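Local coordinates for protein nonribosomal peptide synthase (PDB 5JJP) that adenylates an aliphatic beta-amino acid, probably at the expense of ATP, as a member of the ANL family of ligases, at residues A[389-392]-A[393-396]; A[175-178]-A[179-182]; A[59-62]-A[63-66]; A[238-241]-A[242-246]; A[256-259]-A[260-263]. All coordinates share one frame; numbering follows the deposited sequence.

Contact 1. Residues A[389-392]-A[393-396]; sequences ALFS and GYWA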
loop_
_atom_site.group_PDB
_atom_site.type_symbol
_atom_site.label_atom_id
_atom_site.label_comp_id
_atom_site.label_asym_id
_atom_site.label_seq_id
_atom_site.Cartn_x
_atom_site.Cartn_y
_atom_site.Cartn_z
ATOM N N ALA A 389 -13.348 -0.699 0.913
ATOM C CA ALA A 389 -11.972 -1.020 0.546
ATOM C C ALA A 389 -11.609 -2.499 0.516
ATOM O O ALA A 389 -10.452 -2.849 0.290
ATOM C CB ALA A 389 -11.044 -0.271 1.463
ATOM N N LEU A 390 -12.572 -3.380 0.622
ATOM C CA LEU A 390 -12.280 -4.805 0.599
ATOM C C LEU A 390 -11.826 -5.328 -0.753
ATOM O O LEU A 390 -12.294 -4.887 -1.824
ATOM C CB LEU A 390 -13.489 -5.607 1.063
ATOM C CG LEU A 390 -13.913 -5.310 2.516
ATOM C CD1 LEU A 390 -15.240 -5.927 2.851
ATOM C CD2 LEU A 390 -12.861 -5.779 3.500
ATOM N N PHE A 391 -10.863 -6.265 -0.658
ATOM C CA PHE A 391 -10.428 -7.100 -1.772
ATOM C C PHE A 391 -11.618 -7.785 -2.441
ATOM O O PHE A 391 -12.718 -7.834 -1.863
ATOM C CB PHE A 391 -9.364 -8.107 -1.326
ATOM C CG PHE A 391 -9.897 -9.300 -0.588
ATOM C CD1 PHE A 391 -10.684 -9.157 0.565
ATOM C CD2 PHE A 391 -9.614 -10.588 -1.029
ATOM C CE1 PHE A 391 -11.153 -10.282 1.260
ATOM C CE2 PHE A 391 -10.092 -11.693 -0.341
ATOM C CZ PHE A 391 -10.873 -11.532 0.767
ATOM N N SER A 392 -11.445 -8.184 -3.694
ATOM C CA SER A 392 -12.536 -8.796 -4.464
ATOM C C SER A 392 -12.621 -10.298 -4.264
ATOM O O SER A 392 -13.644 -10.896 -4.567
ATOM C CB SER A 392 -12.356 -8.535 -5.952
ATOM O OG SER A 392 -12.360 -7.128 -6.151
ATOM N N GLY A 393 -11.508 -10.893 -3.827
ATOM C CA GLY A 393 -11.466 -12.307 -3.571
ATOM C C GLY A 393 -10.062 -12.789 -3.601
ATOM O O GLY A 393 -9.132 -12.027 -3.906
ATOM N N TYR A 394 -9.890 -14.072 -3.338
ATOM C CA TYR A 394 -8.596 -14.702 -3.465
ATOM C C TYR A 394 -8.516 -15.345 -4.844
ATOM O O TYR A 394 -9.455 -16.005 -5.287
ATOM C CB TYR A 394 -8.441 -15.769 -2.408
ATOM C CG TYR A 394 -8.411 -15.246 -0.997
ATOM C CD1 TYR A 394 -7.318 -14.486 -0.546
ATOM C CD2 TYR A 394 -9.446 -15.516 -0.095
ATOM C CE1 TYR A 394 -7.254 -14.014 0.759
ATOM C CE2 TYR A 394 -9.409 -15.023 1.199
ATOM C CZ TYR A 394 -8.312 -14.254 1.621
ATOM O OH TYR A 394 -8.223 -13.752 2.909
ATOM N N TRP A 395 -7.433 -15.104 -5.548
ATOM C CA TRP A 395 -7.340 -15.427 -6.981
ATOM C C TRP A 395 -7.537 -16.924 -7.236
ATOM O O TRP A 395 -6.930 -17.744 -6.584
ATOM C CB TRP A 395 -5.984 -14.997 -7.509
ATOM C CG TRP A 395 -5.786 -15.339 -8.902
ATOM C CD1 TRP A 395 -5.202 -16.498 -9.386
ATOM C CD2 TRP A 395 -6.197 -14.605 -10.029
ATOM N NE1 TRP A 395 -5.220 -16.494 -10.758
ATOM C CE2 TRP A 395 -5.824 -15.341 -11.171
ATOM C CE3 TRP A 395 -6.828 -13.389 -10.197
ATOM C CZ2 TRP A 395 -6.043 -14.889 -12.439
ATOM C CZ3 TRP A 395 -7.070 -12.939 -11.458
ATOM C CH2 TRP A 395 -6.668 -13.675 -12.570
ATOM N N ALA A 396 -8.489 -17.246 -8.078
ATOM C CA ALA A 396 -8.802 -18.635 -8.485
ATOM C C ALA A 396 -9.249 -19.526 -7.333
ATOM O O ALA A 396 -9.127 -20.729 -7.447
ATOM C CB ALA A 396 -7.607 -19.260 -9.201
#

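Contact 2. Residues A[175-178]-A[179-182]; sequences QVVE and TDPA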
loop_
_atom_site.group_PDB
_atom_site.type_symbol
_atom_site.label_atom_id
_atom_site.label_comp_id
_atom_site.label_asym_id
_atom_site.label_seq_id
_atom_site.Cartn_x
_atom_site.Cartn_y
_atom_site.Cartn_z
ATOM N N GLN A 175 -12.150 -1.613 -22.461
ATOM C CA GLN A 175 -11.865 -0.478 -21.607
ATOM C C GLN A 175 -11.771 -0.928 -20.152
ATOM O O GLN A 175 -12.662 -1.611 -19.663
ATOM C CB GLN A 175 -13.048 0.479 -21.793
ATOM C CG GLN A 175 -13.076 1.718 -20.918
ATOM C CD GLN A 175 -11.932 2.679 -21.200
ATOM O OE1 GLN A 175 -11.799 3.192 -22.309
ATOM N NE2 GLN A 175 -11.133 2.963 -20.178
ATOM N N VAL A 176 -10.717 -0.545 -19.435
ATOM C CA VAL A 176 -10.650 -0.809 -17.994
ATOM C C VAL A 176 -11.760 -0.039 -17.225
ATOM O O VAL A 176 -12.054 1.106 -17.540
ATOM C CB VAL A 176 -9.284 -0.489 -17.413
ATOM C CG1 VAL A 176 -8.943 0.990 -17.495
ATOM C CG2 VAL A 176 -9.206 -0.951 -15.947
ATOM N N VAL A 177 -12.357 -0.672 -16.229
ATOM C CA VAL A 177 -13.332 0.004 -15.380
ATOM C C VAL A 177 -12.979 -0.228 -13.942
ATOM O O VAL A 177 -12.201 -1.137 -13.643
ATOM C CB VAL A 177 -14.777 -0.463 -15.660
ATOM C CG1 VAL A 177 -15.164 -0.123 -17.105
ATOM C CG2 VAL A 177 -14.921 -1.962 -15.460
ATOM N N GLU A 178 -13.578 0.555 -13.024
ATOM C CA GLU A 178 -13.133 0.540 -11.637
ATOM C C GLU A 178 -13.367 -0.786 -10.880
ATOM O O GLU A 178 -12.760 -0.997 -9.846
ATOM C CB GLU A 178 -13.710 1.723 -10.865
ATOM C CG GLU A 178 -15.189 1.675 -10.607
ATOM C CD GLU A 178 -15.726 3.033 -10.120
ATOM O OE1 GLU A 178 -15.882 3.220 -8.892
ATOM O OE2 GLU A 178 -16.014 3.915 -10.957
ATOM N N THR A 179 -14.270 -1.625 -11.348
ATOM C CA THR A 179 -14.489 -2.973 -10.756
ATOM C C THR A 179 -13.401 -3.962 -11.191
ATOM O O THR A 179 -13.290 -5.035 -10.657
ATOM C CB THR A 179 -15.872 -3.543 -11.141
ATOM O OG1 THR A 179 -16.073 -3.449 -12.546
ATOM C CG2 THR A 179 -16.944 -2.704 -10.549
ATOM N N ASP A 180 -12.570 -3.596 -12.163
ATOM C CA ASP A 180 -11.459 -4.471 -12.545
ATOM C C ASP A 180 -10.336 -4.561 -11.463
ATOM O O ASP A 180 -10.063 -3.613 -10.733
ATOM C CB ASP A 180 -10.845 -4.006 -13.868
ATOM C CG ASP A 180 -11.712 -4.325 -15.074
ATOM O OD1 ASP A 180 -12.147 -5.494 -15.200
ATOM O OD2 ASP A 180 -11.901 -3.426 -15.938
ATOM N N PRO A 181 -9.632 -5.688 -11.418
ATOM C CA PRO A 181 -8.464 -5.811 -10.568
ATOM C C PRO A 181 -7.340 -4.841 -10.915
ATOM O O PRO A 181 -7.011 -4.661 -12.090
ATOM C CB PRO A 181 -7.953 -7.215 -10.837
ATOM C CG PRO A 181 -8.699 -7.736 -11.991
ATOM C CD PRO A 181 -9.929 -6.926 -12.145
ATOM N N ALA A 182 -6.796 -4.203 -9.883
ATOM C CA ALA A 182 -5.740 -3.233 -10.052
ATOM C C ALA A 182 -4.382 -3.859 -9.713
ATOM O O ALA A 182 -3.398 -3.531 -10.304
ATOM C CB ALA A 182 -6.014 -2.012 -9.165
#

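Contact 3. Residues A[59-62]-A[63-66]; sequences FVSY and RQLE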
loop_
_atom_site.group_PDB
_atom_site.type_symbol
_atom_site.label_atom_id
_atom_site.label_comp_id
_atom_site.label_asym_id
_atom_site.label_seq_id
_atom_site.Cartn_x
_atom_site.Cartn_y
_atom_site.Cartn_z
ATOM N N PHE A 59 14.951 14.578 -8.133
ATOM C CA PHE A 59 13.509 14.806 -7.904
ATOM C C PHE A 59 12.794 14.426 -9.200
ATOM O O PHE A 59 13.265 14.746 -10.281
ATOM C CB PHE A 59 13.219 16.302 -7.501
ATOM C CG PHE A 59 14.116 16.840 -6.372
ATOM C CD1 PHE A 59 15.407 17.324 -6.642
ATOM C CD2 PHE A 59 13.681 16.857 -5.034
ATOM C CE1 PHE A 59 16.230 17.801 -5.613
ATOM C CE2 PHE A 59 14.502 17.337 -4.004
ATOM C CZ PHE A 59 15.771 17.809 -4.296
ATOM N N VAL A 60 11.656 13.757 -9.110
ATOM C CA VAL A 60 10.801 13.624 -10.262
ATOM C C VAL A 60 9.506 14.356 -9.941
ATOM O O VAL A 60 8.848 14.062 -8.948
ATOM C CB VAL A 60 10.556 12.128 -10.594
ATOM C CG1 VAL A 60 9.638 12.020 -11.799
ATOM C CG2 VAL A 60 11.884 11.436 -10.908
ATOM N N SER A 61 9.143 15.322 -10.764
ATOM C CA SER A 61 7.943 16.075 -10.509
ATOM C C SER A 61 6.685 15.289 -10.866
ATOM O O SER A 61 6.738 14.345 -11.609
ATOM C CB SER A 61 7.948 17.416 -11.276
ATOM O OG SER A 61 7.870 17.175 -12.655
ATOM N N TYR A 62 5.539 15.738 -10.337
ATOM C CA TYR A 62 4.266 15.214 -10.724
ATOM C C TYR A 62 4.151 15.145 -12.218
ATOM O O TYR A 62 3.754 14.111 -12.765
ATOM C CB TYR A 62 3.118 16.057 -10.136
ATOM C CG TYR A 62 2.797 15.591 -8.751
ATOM C CD1 TYR A 62 1.911 14.524 -8.569
ATOM C CD2 TYR A 62 3.457 16.068 -7.655
ATOM C CE1 TYR A 62 1.669 14.009 -7.323
ATOM C CE2 TYR A 62 3.184 15.579 -6.413
ATOM C CZ TYR A 62 2.265 14.529 -6.268
ATOM O OH TYR A 62 1.948 14.002 -5.053
ATOM N N ARG A 63 4.543 16.218 -12.895
ATOM C CA ARG A 63 4.373 16.289 -14.335
ATOM C C ARG A 63 5.246 15.262 -15.026
ATOM O O ARG A 63 4.774 14.592 -15.966
ATOM C CB ARG A 63 4.714 17.661 -14.870
ATOM C CG ARG A 63 4.526 17.787 -16.370
ATOM C CD ARG A 63 5.160 19.050 -16.938
ATOM N NE ARG A 63 4.857 20.264 -16.200
ATOM C CZ ARG A 63 3.800 21.060 -16.384
ATOM N NH1 ARG A 63 2.844 20.750 -17.245
ATOM N NH2 ARG A 63 3.698 22.194 -15.660
ATOM N N GLN A 64 6.496 15.163 -14.569
ATOM C CA GLN A 64 7.397 14.200 -15.108
ATOM C C GLN A 64 6.935 12.777 -14.840
ATOM O O GLN A 64 7.167 11.915 -15.656
ATOM C CB GLN A 64 8.807 14.346 -14.526
ATOM C CG GLN A 64 9.464 15.626 -14.973
ATOM C CD GLN A 64 10.768 15.911 -14.269
ATOM O OE1 GLN A 64 10.891 15.754 -13.053
ATOM N NE2 GLN A 64 11.715 16.441 -15.017
ATOM N N LEU A 65 6.357 12.533 -13.667
ATOM C CA LEU A 65 5.971 11.181 -13.304
ATOM C C LEU A 65 4.833 10.738 -14.230
ATOM O O LEU A 65 4.855 9.642 -14.722
ATOM C CB LEU A 65 5.546 11.128 -11.833
ATOM C CG LEU A 65 5.060 9.787 -11.283
ATOM C CD1 LEU A 65 6.108 8.704 -11.373
ATOM C CD2 LEU A 65 4.675 9.985 -9.830
ATOM N N GLU A 66 3.879 11.621 -14.491
ATOM C CA GLU A 66 2.835 11.309 -15.430
ATOM C C GLU A 66 3.352 11.095 -16.819
ATOM O O GLU A 66 2.847 10.240 -17.536
ATOM C CB GLU A 66 1.815 12.413 -15.496
ATOM C CG GLU A 66 1.008 12.546 -14.252
ATOM C CD GLU A 66 -0.339 13.143 -14.514
ATOM O OE1 GLU A 66 -0.610 14.243 -14.003
ATOM O OE2 GLU A 66 -1.081 12.533 -15.304
#

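Contact 4. Residues A[238-241]-A[242-246]; sequences IALT and LASGA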
loop_
_atom_site.group_PDB
_atom_site.type_symbol
_atom_site.label_atom_id
_atom_site.label_comp_id
_atom_site.label_asym_id
_atom_site.label_seq_id
_atom_site.Cartn_x
_atom_site.Cartn_y
_atom_site.Cartn_z
ATOM N N ILE A 238 3.155 4.995 -0.877
ATOM C CA ILE A 238 3.489 5.829 -1.996
ATOM C C ILE A 238 2.223 6.369 -2.564
ATOM O O ILE A 238 2.134 7.585 -2.859
ATOM C CB ILE A 238 4.248 5.064 -3.062
ATOM C CG1 ILE A 238 5.659 4.726 -2.560
ATOM C CG2 ILE A 238 4.354 5.870 -4.350
ATOM C CD1 ILE A 238 6.442 3.884 -3.548
ATOM N N ALA A 239 1.227 5.496 -2.687
ATOM C CA ALA A 239 -0.084 5.882 -3.290
ATOM C C ALA A 239 -0.781 6.941 -2.499
ATOM O O ALA A 239 -1.282 7.894 -3.044
ATOM C CB ALA A 239 -1.008 4.690 -3.460
ATOM N N LEU A 240 -0.795 6.769 -1.194
ATOM C CA LEU A 240 -1.489 7.717 -0.373
ATOM C C LEU A 240 -0.741 9.072 -0.389
ATOM O O LEU A 240 -1.364 10.110 -0.367
ATOM C CB LEU A 240 -1.619 7.187 1.037
ATOM C CG LEU A 240 -2.207 8.181 2.042
ATOM C CD1 LEU A 240 -3.642 8.556 1.703
ATOM C CD2 LEU A 240 -2.095 7.645 3.448
ATOM N N THR A 241 0.590 9.022 -0.390
ATOM C CA THR A 241 1.398 10.192 -0.393
ATOM C C THR A 241 1.101 11.020 -1.671
ATOM O O THR A 241 0.900 12.220 -1.593
ATOM C CB THR A 241 2.884 9.830 -0.328
ATOM O OG1 THR A 241 3.189 9.202 0.926
ATOM C CG2 THR A 241 3.766 11.114 -0.518
ATOM N N LEU A 242 1.096 10.357 -2.826
ATOM C CA LEU A 242 0.811 10.995 -4.078
ATOM C C LEU A 242 -0.601 11.522 -4.109
ATOM O O LEU A 242 -0.838 12.665 -4.543
ATOM C CB LEU A 242 1.021 10.026 -5.258
ATOM C CG LEU A 242 2.445 9.592 -5.550
ATOM C CD1 LEU A 242 2.462 8.529 -6.596
ATOM C CD2 LEU A 242 3.251 10.783 -6.041
ATOM N N ALA A 243 -1.546 10.676 -3.698
ATOM C CA ALA A 243 -2.950 11.058 -3.667
ATOM C C ALA A 243 -3.167 12.320 -2.847
ATOM O O ALA A 243 -4.142 13.079 -3.076
ATOM C CB ALA A 243 -3.813 9.925 -3.131
ATOM N N SER A 244 -2.334 12.509 -1.839
ATOM C CA SER A 244 -2.467 13.653 -0.936
ATOM C C SER A 244 -1.685 14.841 -1.444
ATOM O O SER A 244 -1.746 15.916 -0.865
ATOM C CB SER A 244 -1.959 13.305 0.449
ATOM O OG SER A 244 -2.623 12.202 1.005
ATOM N N GLY A 245 -0.992 14.665 -2.570
ATOM C CA GLY A 245 -0.326 15.737 -3.286
ATOM C C GLY A 245 1.008 16.024 -2.663
ATOM O O GLY A 245 1.520 17.151 -2.848
ATOM N N ALA A 246 1.562 15.053 -1.917
ATOM C CA ALA A 246 2.806 15.281 -1.194
ATOM C C ALA A 246 3.996 14.734 -1.967
ATOM O O ALA A 246 3.901 14.550 -3.139
ATOM C CB ALA A 246 2.715 14.649 0.217
#

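Contact 5. Residues A[256-259]-A[260-263]; sequences LDFP and RRFL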
loop_
_atom_site.group_PDB
_atom_site.type_symbol
_atom_site.label_atom_id
_atom_site.label_comp_id
_atom_site.label_asym_id
_atom_site.label_seq_id
_atom_site.Cartn_x
_atom_site.Cartn_y
_atom_site.Cartn_z
ATOM N N LEU A 256 18.878 1.844 4.529
ATOM C CA LEU A 256 17.949 1.576 5.579
ATOM C C LEU A 256 18.489 0.598 6.589
ATOM O O LEU A 256 18.249 0.758 7.772
ATOM C CB LEU A 256 16.543 1.305 5.079
ATOM C CG LEU A 256 15.546 0.670 6.079
ATOM C CD1 LEU A 256 14.843 1.838 6.746
ATOM C CD2 LEU A 256 14.530 -0.296 5.462
ATOM N N ASP A 257 19.283 -0.351 6.138
ATOM C CA ASP A 257 19.864 -1.334 7.027
ATOM C C ASP A 257 21.088 -0.822 7.795
ATOM O O ASP A 257 21.598 -1.524 8.665
ATOM C CB ASP A 257 20.103 -2.627 6.238
ATOM C CG ASP A 257 18.773 -3.258 5.764
ATOM O OD1 ASP A 257 17.798 -3.303 6.548
ATOM O OD2 ASP A 257 18.699 -3.659 4.603
ATOM N N PHE A 258 21.492 0.428 7.549
ATOM C CA PHE A 258 22.635 1.019 8.205
ATOM C C PHE A 258 22.189 2.274 8.996
ATOM O O PHE A 258 21.971 3.329 8.406
ATOM C CB PHE A 258 23.657 1.409 7.117
ATOM C CG PHE A 258 23.974 0.292 6.118
ATOM C CD1 PHE A 258 25.240 -0.333 6.019
ATOM C CD2 PHE A 258 22.973 -0.147 5.277
ATOM C CE1 PHE A 258 25.443 -1.366 5.103
ATOM C CE2 PHE A 258 23.167 -1.187 4.374
ATOM C CZ PHE A 258 24.402 -1.795 4.282
ATOM N N PRO A 259 22.042 2.166 10.334
ATOM C CA PRO A 259 21.510 3.231 11.163
ATOM C C PRO A 259 21.977 4.640 10.904
ATOM O O PRO A 259 21.148 5.545 10.830
ATOM C CB PRO A 259 21.874 2.812 12.578
ATOM C CG PRO A 259 21.817 1.322 12.506
ATOM C CD PRO A 259 22.301 0.957 11.127
ATOM N N ARG A 260 23.265 4.863 10.779
ATOM C CA ARG A 260 23.766 6.208 10.631
ATOM C C ARG A 260 23.408 6.698 9.262
ATOM O O ARG A 260 23.112 7.864 9.086
ATOM C CB ARG A 260 25.287 6.272 10.827
ATOM C CG ARG A 260 25.720 6.632 12.260
ATOM C CD ARG A 260 27.266 6.567 12.512
ATOM N NE ARG A 260 27.778 7.669 13.344
ATOM C CZ ARG A 260 27.859 7.669 14.679
ATOM N NH1 ARG A 260 27.452 6.628 15.414
ATOM N NH2 ARG A 260 28.350 8.734 15.294
ATOM N N ARG A 261 23.446 5.793 8.292
ATOM C CA ARG A 261 23.125 6.120 6.904
ATOM C C ARG A 261 21.645 6.415 6.726
ATOM O O ARG A 261 21.268 7.275 5.928
ATOM C CB ARG A 261 23.529 4.979 5.975
ATOM C CG ARG A 261 24.822 5.217 5.212
ATOM C CD ARG A 261 25.539 3.879 4.986
ATOM N NE ARG A 261 25.159 3.006 3.871
ATOM C CZ ARG A 261 25.859 2.807 2.754
ATOM N NH1 ARG A 261 26.971 3.488 2.488
ATOM N NH2 ARG A 261 25.400 1.941 1.857
ATOM N N PHE A 262 20.821 5.722 7.497
ATOM C CA PHE A 262 19.387 5.915 7.434
ATOM C C PHE A 262 19.042 7.282 8.015
ATOM O O PHE A 262 18.295 8.047 7.408
ATOM C CB PHE A 262 18.650 4.817 8.223
ATOM C CG PHE A 262 17.191 5.042 8.340
ATOM C CD1 PHE A 262 16.404 5.189 7.190
ATOM C CD2 PHE A 262 16.568 5.078 9.580
ATOM C CE1 PHE A 262 15.044 5.380 7.285
ATOM C CE2 PHE A 262 15.203 5.292 9.673
ATOM C CZ PHE A 262 14.447 5.443 8.518
ATOM N N LEU A 263 19.558 7.554 9.205
ATOM C CA LEU A 263 19.322 8.833 9.894
ATOM C C LEU A 263 19.825 10.009 9.106
ATOM O O LEU A 263 19.127 10.994 9.003
ATOM C CB LEU A 263 19.884 8.812 11.312
ATOM C CG LEU A 263 19.203 7.773 12.222
ATOM C CD1 LEU A 263 19.985 7.505 13.488
ATOM C CD2 LEU A 263 17.800 8.193 12.591
#

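Contact 1. Residues A[389-392]-A[393-396]
Phe391 carries this local contact, its ring turned forward along the chain to meet Gly393 and Tyr394. CG stands between the backbone N and the carbonyl carbon (chi1 78°), which turns the ring forward so that its CD2-CE2 edge lies along Gly393. Its CE2 comes to 3.4 Å from Gly393 C, while CD2 lies 3.3 Å from Gly393 O, the carbonyl oxygen sitting at the ring edge close to its plane. The same edge, at CE2 and CZ, points at a face of Tyr394. CE2 of Phe391 is 3.7 Å from CZ of Tyr394 and stands over the middle of the tyrosine ring. The pair is thus edge-to-face, with ring centroids 4.8 Å apart and planes at 56°. A flat apolar ring suits Phe391, since its CE2 meets both the glycine backbone and the second aromatic. Next comes Ser392, a small exposed residue at the bend. Its carbonyl explains the neighbour: at a phi of 159°, a beta carbon on Gly393 would be pressed against Ser392 O, so glycine fits where larger residues would collide. The Gly-Tyr-Trp sequence probably corresponds to the end of the A6 motif of adenylation domains, and the Tyr394 hydroxyl is hydrogen-bonded to Glu333. The short, weakly bonded strand 393-394 is one of the two edge strands of a three-stranded antiparallel sheet, its backbone bonded to strand 196-200, where Val197 touches both rings. Helix 398-404 packs against the rings through Ala404, and Phe419 gives Phe391 a further edge-to-face partner.

Contact 2. Residues A[175-178]-A[179-182]
Thr179 and Val177 meet inside a type I beta turn that runs from Val177 to Asp180 and leads the chain into strand 181-186. Thr179 OG1 lies 3.5 Å from Val177 CG2, the two side chains side by side and pointing the same way on the exposed side of the turn, where a short branched residue that tolerates water is well placed. Asp180 does the holding. Its backbone N donates to Val177 O at 2.9 Å, the bond that closes the turn. Its carboxylate then folds back along the chain: with CG beside the backbone N (chi1 -74°), OD2 takes the N-H of Val177. Aspartate suits this place because its short arm reaches one residue's N-H while OD1 forms a salt bridge with Arg173. With an alanine here, Val177 N would probably lose this acceptor and Arg173 its charged mate, and the approach to the turn could drift. His201 and Arg202 of helix 201-212 lie alongside the turn and bond to its backbone. The Val177 N-H meets OD2 of Asp180 on the anti side of the carboxylate, at 2.8 Å and almost straight (172°).

Contact 3. Residues A[59-62]-A[63-66]
Ser61 and Gln64 grip each other in both directions, and it is an amide, where glutamate is the classic choice, that completes the exchange. Gln64 OE1 accepts the backbone N-H of Ser61 at 2.9 Å, in the carbonyl plane and on a lone pair, with a nearly straight N-H line of 173°. In return, Ser61 OG receives the N-H of Gln64 at 3.1 Å. The serine hydroxyl sits between the backbone N and the carbonyl carbon (chi1 67°), which turns it toward the first turn of the helix, and the glutamine chain runs extended from CG to bring its oxygen back over the strand end. Gln64 CG passes 3.2 Å from Ser61 OG on the way. Together these bonds make a capping box, with Ser61 as N-cap of helix 62-77 at the point where strand 57-61 stops. Were Ser61 an alanine, the Gln64 N-H would probably lose its side-chain acceptor, and the first turn of the helix could fray. Regular helix bonding begins at once: Leu65 N reaches Ser61 O at 2.8 Å, and Glu66 N reaches Tyr62 O at 3.0 Å. Beside the cap, Val60 CG1 rests 3.7 Å from Gln64 CB and 4.2 Å from Leu65 CB, a branched apolar residue filling the angle between strand and helix. Leu65 continues inward to Val98 and Leu102 of helix 95-107, whereas the charges of Arg63 and Glu66 are paired, the first with Asp44 and the second with Lys40 and Arg32.

Contact 4. Residues A[238-241]-A[242-246]
Ser244 ties itself to Leu240 twice at the end of helix 232-243. Its OG stands beside its own backbone N (chi1 -58°), which puts the hydroxyl next to the N-H, both able to grip one carbonyl: OG reaches Leu240 O at 2.8 Å and N at 3.0 Å, from opposite faces of the carbonyl plane. A serine suits a buried helix end, for its hydroxyl is spent on the backbone. Leu240 CD1 lies alongside at 3.8 Å from Ser244 OG. One turn earlier, Ile238 and Leu242 run side by side, CG2 of the isoleucine meeting CD1 of the leucine at 4.0 Å; Leu242 CG also covers Ile238 O. Thr241 splits its branches: OG1 returns to Gly237 O, while CG2, trans to the backbone nitrogen, faces Ala246 CB at 3.8 Å. Gly245, with a phi of 82°, lets the chain turn out of the helix in a Schellman motif: Ala246 N bonds to Thr241 O at 2.9 Å, and Gly245 N to Leu242 O at 2.8 Å. Ala239 and Ala243, small and apolar, let helix 31-37 come close through Leu35. The helix thereby hands over to strand 247-250 in a beta-alpha-beta unit. At this buried end the Leu240, Thr241 and Leu242 carbonyls thus find donors in the Ser244 hydroxyl and the N-H groups of Ser244, Gly245 and Ala246, with Tyr62 OH adding a bond to Leu242 O.

Contact 5. Residues A[256-259]-A[260-263]
Bends at chi2 (148°) and chi3 (83°) fold Arg261 back over Phe258, whose ring leans the same way, so that arginine and ring lie side by side. Arg261 NE stands over one face of the Phe258 ring, displaced toward its rim, and is 3.7 Å from Phe258 CG. Arg261 CZ is 4.6 Å from the Phe258 ring centroid and only 12° off its normal, a cation-pi pair in which guanidinium and ring planes are tilted against each other. The charged group is further fixed because Arg261 NH2 donates to Asp254 O. Elsewhere in the turn, Leu256 and Phe262 lie next to each other, pointing the same way. Leu256 CD1 lies over a face of the Phe262 ring, 3.9 Å from its centroid, in a CH-pi contact, and 3.6 Å from CE1 of that ring. Phe262 is buried and goes on to touch Leu284, which also meets Pro259. A leucine whose CD1 can sit on a ring face, and a phenylalanine, suit this covered side, whereas Phe258 and Arg261 lie on the exposed side. The backbone bonds Phe262 N to Phe258 O at 2.8 Å and Leu263 N to Pro259 O at 3.0 Å set the first turn. Pro259 needs no N-H partner and has a phi fit for a helix, which explains its place. The arrangement is a short link between two helices, 253-256 and 259-268, with Phe258 as N-cap and Pro259 as first helical residue.

In the fold
Along the chain the order is contact 3, contact 2, contact 4, contact 5 and contact 1, all within the AMP-binding region. Contacts 3 and 4 touch, with centres 13 Å apart: Tyr62 OH lies 2.8 Å from Ala246 O and 3.1 Å from Leu242 O, probable hydrogen bonds joining the start of helix 62-77 to the end of helix 232-243. Contacts 1 and 2 share the three-stranded sheet of 181-186, 196-200 and 393-394; their centres are also 13 Å apart, without touching. Contact 5 follows strand 247-250, into which contact 4 leads; their centres are 24 Å apart. Each contact marks the start or end of a helix or strand in an adenylating enzyme.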